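Local coordinates for protein CofB (Escherichia coli, PDB 5AX6) that forms a homotrimer as the minor pilin subunit of the CFA/III type IVb pilus of enterotoxigenic bacteria and probably takes part in pilus assembly, at residues Val409-Thr412 / Lys418-Ala421. Numbering follows the deposited sequence.
Sequences VADT and KYQA
Segments 409-412 and 418-421 run nearly antiparallel, 169° apart in direction, with the CA atoms of T412 and Y419 6.1 Å from each other. The D411 carboxylate joins them. Its CG stands anti to the backbone N (chi1 -158°), which carries OD2 across to the A421 backbone N, a 2.9 Å hydrogen bond whose donor lies 47° out of the carboxylate plane. A water 2.8 Å from D411 OD1, probably donating to it, accepts a bond from Q420 N at 3.0 Å, so one side chain serves two successive amides, one directly and one through water. OD1 also accepts Q435 N and, weakly, T412 N. The CB of A421 packs 3.3 Å from D411 OD2, and V409 CG2 touches the same methyl at 3.7 Å. Y419 turns its ring toward the T412 backbone, CE1 3.6 Å from T412 C, while D411 OD2 lies near the ring plane at its edge. With D411 replaced by an alanine, the amides of A421 and Q435 would probably lose their acceptor and the water its OD1 partner. This loop links strands 398-409 and 438-448 in the C-terminal domain: Y419 packs on helix 359-362 and meets the Y472 ring, T412 lies on strand 452-463, and V409 continues the sheet into a strand of the second subunit.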
loop_
_atom_site.group_PDB
_atom_site.type_symbol
_atom_site.label_atom_id
_atom_site.label_comp_id
_atom_site.label_asym_id
_atom_site.label_seq_id
_atom_site.Cartn_x
_atom_site.Cartn_y
_atom_site.Cartn_z
ATOM N N VAL A 409 21.888 -37.668 33.379
ATOM C CA VAL A 409 22.378 -38.953 33.872
ATOM C C VAL A 409 22.820 -38.857 35.329
ATOM O O VAL A 409 23.251 -37.798 35.809
ATOM C CB VAL A 409 23.555 -39.514 33.014
ATOM C CG1 VAL A 409 23.077 -39.863 31.605
ATOM C CG2 VAL A 409 24.715 -38.519 32.975
ATOM N N ALA A 410 22.672 -39.977 36.028
ATOM C CA ALA A 410 23.039 -40.077 37.430
ATOM C C ALA A 410 24.533 -40.360 37.567
ATOM O O ALA A 410 24.935 -41.448 37.977
ATOM C CB ALA A 410 22.220 -41.166 38.106
ATOM N N ASP A 411 25.354 -39.384 37.200
ATOM C CA ASP A 411 26.797 -39.573 37.252
ATOM C C ASP A 411 27.277 -39.718 38.707
ATOM O O ASP A 411 26.661 -39.191 39.628
ATOM C CB ASP A 411 27.510 -38.411 36.561
ATOM C CG ASP A 411 28.925 -38.768 36.108
ATOM O OD1 ASP A 411 29.274 -39.970 36.096
ATOM O OD2 ASP A 411 29.679 -37.842 35.743
ATOM N N THR A 412 28.371 -40.447 38.899
ATOM C CA THR A 412 28.984 -40.590 40.220
ATOM C C THR A 412 30.498 -40.458 40.078
ATOM O O THR A 412 31.012 -40.467 38.966
ATOM C CB THR A 412 28.632 -41.937 40.868
ATOM O OG1 THR A 412 29.046 -43.005 40.004
ATOM C CG2 THR A 412 27.125 -42.031 41.114
ATOM N N LYS A 418 36.426 -37.996 40.025
ATOM C CA LYS A 418 35.964 -37.003 39.064
ATOM C C LYS A 418 34.631 -37.401 38.433
ATOM O O LYS A 418 34.281 -38.576 38.399
ATOM C CB LYS A 418 37.014 -36.804 37.972
ATOM C CG LYS A 418 38.345 -36.276 38.491
ATOM C CD LYS A 418 39.342 -36.093 37.359
ATOM C CE LYS A 418 40.547 -35.271 37.797
ATOM N NZ LYS A 418 41.479 -35.014 36.660
ATOM N N TYR A 419 33.897 -36.412 37.932
ATOM C CA TYR A 419 32.647 -36.670 37.222
ATOM C C TYR A 419 32.896 -36.486 35.728
ATOM O O TYR A 419 33.250 -35.393 35.280
ATOM C CB TYR A 419 31.529 -35.747 37.728
ATOM C CG TYR A 419 31.185 -35.967 39.192
ATOM C CD1 TYR A 419 30.175 -36.850 39.567
ATOM C CD2 TYR A 419 31.882 -35.309 40.195
ATOM C CE1 TYR A 419 29.866 -37.057 40.898
ATOM C CE2 TYR A 419 31.587 -35.516 41.527
ATOM C CZ TYR A 419 30.579 -36.392 41.873
ATOM O OH TYR A 419 30.279 -36.599 43.201
ATOM N N GLN A 420 32.736 -37.561 34.964
ATOM C CA GLN A 420 33.109 -37.544 33.551
ATOM C C GLN A 420 31.958 -37.130 32.621
ATOM O O GLN A 420 32.198 -36.576 31.553
ATOM C CB GLN A 420 33.650 -38.913 33.126
ATOM C CG GLN A 420 34.954 -39.317 33.819
ATOM C CD GLN A 420 36.037 -38.248 33.721
ATOM O OE1 GLN A 420 36.105 -37.491 32.749
ATOM N NE2 GLN A 420 36.889 -38.181 34.739
ATOM N N ALA A 421 30.717 -37.387 33.021
ATOM C CA ALA A 421 29.574 -37.023 32.175
ATOM C C ALA A 421 29.500 -35.506 32.000
ATOM O O ALA A 421 29.685 -34.748 32.950
ATOM C CB ALA A 421 28.282 -37.572 32.765
HETATM O O HOH W 1 32.038 -40.141 36.219
#